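Local coordinates for extracellular solute-binding protein, family 1 (Bifidobacterium longum subsp. infantis, PDB 6FTH) that probably captures human milk oligosaccharides outside the cell and hands them to a partner ABC transporter for uptake, at residues T130-P133 and E134-Y138; I509-K512 and W513-Y517. All coordinates share one frame; numbering follows the deposited sequence.

Interaction 1. Residues T130-P133 and E134-Y138; sequences TTDP and EGHMY
Asp132 and His136 grip each other twice across a sharp chain reversal. The N-H of Asp132 reaches His136 O at 2.9 Å, and the N-H of His136 meets Asp132 OD1 at 2.8 Å, arriving from above the carboxylate plane. Asp132 turns its CG in between its own N and C (chi1 68°), which folds the carboxylate over the turn, and OD2 rests 3.4 Å from His136 CB. Gly135 N closes the loop on Asp132 O at 2.8 Å. This is a type I turn, Asp132 to Gly135, followed by a G1-type bulge: Pro133 suits the second position, where its fixed phi fits, and Gly135 takes a positive phi (97°) at which a side chain would press on the preceding carbonyl. If an alanine replaced Asp132, the His136 amide would probably lose its acceptor and the turn would be less firmly held. One water bridges the arms, donating to Thr130 O at 2.7 Å and accepting from Tyr138 N at 2.8 Å, and Met137 N is taken by Asp105 OD1. The threonine hydroxyls bond outside the turn, Thr130 OG1 with Ala139 O and Thr131 OG1 with Gln127 O, while Met137 packs its CG 3.4 Å from Thr130 OG1.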
loop_
_atom_site.group_PDB
_atom_site.type_symbol
_atom_site.label_atom_id
_atom_site.label_comp_id
_atom_site.label_asym_id
_atom_site.label_seq_id
_atom_site.Cartn_x
_atom_site.Cartn_y
_atom_site.Cartn_z
ATOM N N THR A 130 4.316 13.198 7.165
ATOM C CA THR A 130 3.987 14.406 6.405
ATOM C C THR A 130 4.806 15.626 6.805
ATOM O O THR A 130 4.495 16.733 6.351
ATOM C CB THR A 130 2.491 14.718 6.504
ATOM O OG1 THR A 130 2.169 15.012 7.866
ATOM C CG2 THR A 130 1.670 13.541 5.982
ATOM N N THR A 131 5.833 15.460 7.631
ATOM C CA THR A 131 6.616 16.573 8.149
ATOM C C THR A 131 8.031 16.487 7.596
ATOM O O THR A 131 8.687 15.447 7.732
ATOM C CB THR A 131 6.685 16.521 9.674
ATOM O OG1 THR A 131 5.373 16.651 10.230
ATOM C CG2 THR A 131 7.549 17.658 10.192
ATOM N N ASP A 132 8.506 17.575 6.998
ATOM C CA ASP A 132 9.860 17.591 6.448
ATOM C C ASP A 132 10.879 17.821 7.555
ATOM O O ASP A 132 10.529 18.124 8.700
ATOM C CB ASP A 132 9.956 18.583 5.288
ATOM C CG ASP A 132 9.816 20.047 5.718
ATOM O OD1 ASP A 132 10.144 20.396 6.866
ATOM O OD2 ASP A 132 9.355 20.836 4.874
ATOM N N PRO A 133 12.171 17.616 7.269
ATOM C CA PRO A 133 13.172 17.764 8.335
ATOM C C PRO A 133 13.286 19.187 8.842
ATOM O O PRO A 133 13.711 19.385 9.987
ATOM C CB PRO A 133 14.477 17.274 7.683
ATOM C CG PRO A 133 14.046 16.553 6.432
ATOM C CD PRO A 133 12.803 17.265 5.989
ATOM N N GLU A 134 12.896 20.179 8.036
ATOM C CA GLU A 134 12.799 21.549 8.521
ATOM C C GLU A 134 11.561 21.782 9.378
ATOM O O GLU A 134 11.426 22.860 9.968
ATOM C CB GLU A 134 12.828 22.543 7.356
ATOM C CG GLU A 134 14.241 22.999 6.960
ATOM C CD GLU A 134 15.033 23.567 8.139
ATOM O OE1 GLU A 134 15.750 22.783 8.805
ATOM O OE2 GLU A 134 14.923 24.787 8.411
ATOM N N GLY A 135 10.667 20.805 9.470
ATOM C CA GLY A 135 9.567 20.876 10.396
ATOM C C GLY A 135 8.270 21.359 9.796
ATOM O O GLY A 135 7.275 21.452 10.526
ATOM N N HIS A 136 8.237 21.667 8.503
ATOM C CA HIS A 136 6.985 22.083 7.890
ATOM C C HIS A 136 6.109 20.867 7.614
ATOM O O HIS A 136 6.597 19.775 7.322
ATOM C CB HIS A 136 7.228 22.827 6.577
ATOM C CG HIS A 136 8.147 23.999 6.711
ATOM N ND1 HIS A 136 8.299 24.692 7.894
ATOM C CD2 HIS A 136 8.980 24.586 5.820
ATOM C CE1 HIS A 136 9.184 25.658 7.725
ATOM N NE2 HIS A 136 9.608 25.620 6.474
ATOM N N MET A 137 4.801 21.065 7.736
ATOM C CA MET A 137 3.824 20.021 7.450
ATOM C C MET A 137 2.679 20.661 6.681
ATOM O O MET A 137 1.911 21.451 7.248
ATOM C CB MET A 137 3.312 19.379 8.734
ATOM C CG MET A 137 2.226 18.352 8.505
ATOM S SD MET A 137 1.689 17.605 10.061
ATOM C CE MET A 137 0.911 19.019 10.890
ATOM N N TYR A 138 2.540 20.289 5.421
ATOM C CA TYR A 138 1.503 20.846 4.557
ATOM C C TYR A 138 0.350 19.886 4.308
ATOM O O TYR A 138 -0.614 20.249 3.610
ATOM C CB TYR A 138 2.102 21.276 3.213
ATOM C CG TYR A 138 3.203 22.282 3.389
ATOM C CD1 TYR A 138 2.911 23.594 3.719
ATOM C CD2 TYR A 138 4.534 21.914 3.241
ATOM C CE1 TYR A 138 3.910 24.526 3.903
ATOM C CE2 TYR A 138 5.553 22.846 3.414
ATOM C CZ TYR A 138 5.226 24.149 3.748
ATOM O OH TYR A 138 6.218 25.083 3.928
HETATM O O HOH W 1 3.997 18.291 4.158
#

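Interaction 2. Residues I509-K512 and W513-Y517; sequences IWQK and WYDIY
Lys512 lays its aliphatic chain beside the indole of Trp513, with CE 3.6 Å from Trp513 NE1. The lysine chain leaves the helix extended and then bends at chi3 (71°), which brings CE against the ring; NZ makes a salt bridge to Asp459 OD2, the same oxygen that accepts the indole N-H. One anion thus holds both the charge and the ring, and probably fixes the ring's rotation. Ile509 fills the indole edge, its CG2 lying in the ring plane at 3.9 Å from Trp513 CD1, while Ile516 sets CD1 over one face, offset toward the rim. Branched apolar residues suit these places because they pad a large flat ring.

One helical turn joins Gln511 to Asp515. Bent at chi2 (80°), Gln511 turns its amide forward along the helix, toward its C-terminal end, and NE2 donates at 2.9 Å to the syn side of Asp515 OD1, well out of the carboxylate plane. OD1 also pairs with Lys519, so two donors share it. Beneath run the regular i to i+4 backbone bonds, such as Tyr514 N to Trp510 O at 2.8 Å.

Helix 503-518 packs against both helix 457-484, where Ile509 and Trp510 meet Leu463, and strand 241-244, where Trp510 and Tyr514 rest on Val242 and Gln511 OE1 accepts the Val242 N-H.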
loop_
_atom_site.group_PDB
_atom_site.type_symbol
_atom_site.label_atom_id
_atom_site.label_comp_id
_atom_site.label_asym_id
_atom_site.label_seq_id
_atom_site.Cartn_x
_atom_site.Cartn_y
_atom_site.Cartn_z
ATOM N N ILE A 509 21.396 9.827 -3.109
ATOM C CA ILE A 509 20.315 10.701 -2.662
ATOM C C ILE A 509 19.486 10.029 -1.575
ATOM O O ILE A 509 19.210 10.628 -0.527
ATOM C CB ILE A 509 19.442 11.124 -3.860
ATOM C CG1 ILE A 509 20.221 12.127 -4.717
ATOM C CG2 ILE A 509 18.118 11.701 -3.387
ATOM C CD1 ILE A 509 19.542 12.458 -6.066
ATOM N N TRP A 510 19.125 8.753 -1.779
ATOM C CA TRP A 510 18.338 8.061 -0.768
ATOM C C TRP A 510 19.149 7.862 0.505
ATOM O O TRP A 510 18.610 7.990 1.608
ATOM C CB TRP A 510 17.799 6.727 -1.295
ATOM C CG TRP A 510 16.522 6.898 -2.049
ATOM C CD1 TRP A 510 16.322 6.691 -3.379
ATOM C CD2 TRP A 510 15.253 7.299 -1.498
ATOM N NE1 TRP A 510 14.999 6.947 -3.691
ATOM C CE2 TRP A 510 14.337 7.334 -2.560
ATOM C CE3 TRP A 510 14.817 7.652 -0.221
ATOM C CZ2 TRP A 510 12.995 7.684 -2.386
ATOM C CZ3 TRP A 510 13.478 8.012 -0.046
ATOM C CH2 TRP A 510 12.589 8.026 -1.128
ATOM N N GLN A 511 20.444 7.555 0.384
ATOM C CA GLN A 511 21.259 7.438 1.590
ATOM C C GLN A 511 21.260 8.741 2.373
ATOM O O GLN A 511 21.178 8.740 3.607
ATOM C CB GLN A 511 22.691 7.046 1.253
ATOM C CG GLN A 511 23.592 6.911 2.477
ATOM C CD GLN A 511 23.407 5.587 3.209
ATOM O OE1 GLN A 511 23.741 4.524 2.677
ATOM N NE2 GLN A 511 22.918 5.654 4.445
ATOM N N LYS A 512 21.403 9.863 1.677
ATOM C CA LYS A 512 21.453 11.159 2.349
ATOM C C LYS A 512 20.181 11.422 3.136
ATOM O O LYS A 512 20.232 11.800 4.308
ATOM C CB LYS A 512 21.671 12.262 1.315
ATOM C CG LYS A 512 21.704 13.657 1.930
ATOM C CD LYS A 512 21.977 14.721 0.911
ATOM C CE LYS A 512 20.801 14.915 0.013
ATOM N NZ LYS A 512 20.977 16.046 -0.965
ATOM N N TRP A 513 19.024 11.263 2.502
ATOM C CA TRP A 513 17.778 11.571 3.207
ATOM C C TRP A 513 17.482 10.534 4.281
ATOM O O TRP A 513 16.985 10.870 5.362
ATOM C CB TRP A 513 16.631 11.692 2.218
ATOM C CG TRP A 513 16.777 12.939 1.412
ATOM C CD1 TRP A 513 17.191 13.035 0.116
ATOM C CD2 TRP A 513 16.634 14.279 1.890
ATOM N NE1 TRP A 513 17.293 14.365 -0.255
ATOM C CE2 TRP A 513 16.970 15.142 0.823
ATOM C CE3 TRP A 513 16.262 14.837 3.119
ATOM C CZ2 TRP A 513 16.900 16.534 0.939
ATOM C CZ3 TRP A 513 16.202 16.222 3.234
ATOM C CH2 TRP A 513 16.524 17.053 2.147
ATOM N N TYR A 514 17.804 9.269 4.010
ATOM C CA TYR A 514 17.698 8.262 5.056
ATOM C C TYR A 514 18.506 8.671 6.285
ATOM O O TYR A 514 18.031 8.576 7.424
ATOM C CB TYR A 514 18.175 6.939 4.485
ATOM C CG TYR A 514 18.319 5.832 5.475
ATOM C CD1 TYR A 514 17.239 5.011 5.818
ATOM C CD2 TYR A 514 19.544 5.574 6.046
ATOM C CE1 TYR A 514 17.385 3.967 6.731
ATOM C CE2 TYR A 514 19.705 4.536 6.943
ATOM C CZ TYR A 514 18.621 3.726 7.286
ATOM O OH TYR A 514 18.811 2.695 8.200
ATOM N N ASP A 515 19.732 9.132 6.074
ATOM C CA ASP A 515 20.578 9.560 7.191
ATOM C C ASP A 515 19.974 10.765 7.912
ATOM O O ASP A 515 19.917 10.798 9.144
ATOM C CB ASP A 515 21.987 9.883 6.685
ATOM C CG ASP A 515 22.765 8.660 6.273
ATOM O OD1 ASP A 515 22.351 7.528 6.598
ATOM O OD2 ASP A 515 23.808 8.829 5.619
ATOM N N ILE A 516 19.521 11.768 7.158
ATOM C CA ILE A 516 18.923 12.967 7.763
ATOM C C ILE A 516 17.768 12.580 8.682
ATOM O O ILE A 516 17.651 13.084 9.809
ATOM C CB ILE A 516 18.472 13.947 6.665
ATOM C CG1 ILE A 516 19.693 14.627 6.025
ATOM C CG2 ILE A 516 17.494 14.984 7.217
ATOM C CD1 ILE A 516 19.371 15.425 4.763
ATOM N N TYR A 517 16.902 11.671 8.214
ATOM C CA TYR A 517 15.685 11.328 8.957
ATOM C C TYR A 517 15.933 10.330 10.088
ATOM O O TYR A 517 15.179 10.316 11.066
ATOM C CB TYR A 517 14.639 10.745 8.008
ATOM C CG TYR A 517 13.757 11.746 7.318
ATOM C CD1 TYR A 517 14.096 12.288 6.083
ATOM C CD2 TYR A 517 12.536 12.115 7.884
ATOM C CE1 TYR A 517 13.249 13.189 5.447
ATOM C CE2 TYR A 517 11.699 13.013 7.258
ATOM C CZ TYR A 517 12.048 13.540 6.041
ATOM O OH TYR A 517 11.172 14.423 5.438
#

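Although far apart in sequence, the two contacts touch: their centres lie about 15 Å apart, and Pro133 makes much of the meeting, with Thr131 O and Asp132 CA also lying 3.5 and 3.6 Å from Tyr517 OH. Pro133 CD lies 3.3 Å from Tyr517 OH, and Pro133 CB lies 3.8 Å from Ile516 CG2, so the proline ring of interaction 1 packs on the final part of the helix in interaction 2; it also touches Trp513. The pyrrolidine ring, apolar and with its phi fixed, suits a place where the turn packs on helix 503-518. Both centres are about 22 Å from the chain centre, and the junction is plain packing between the turn and that helix.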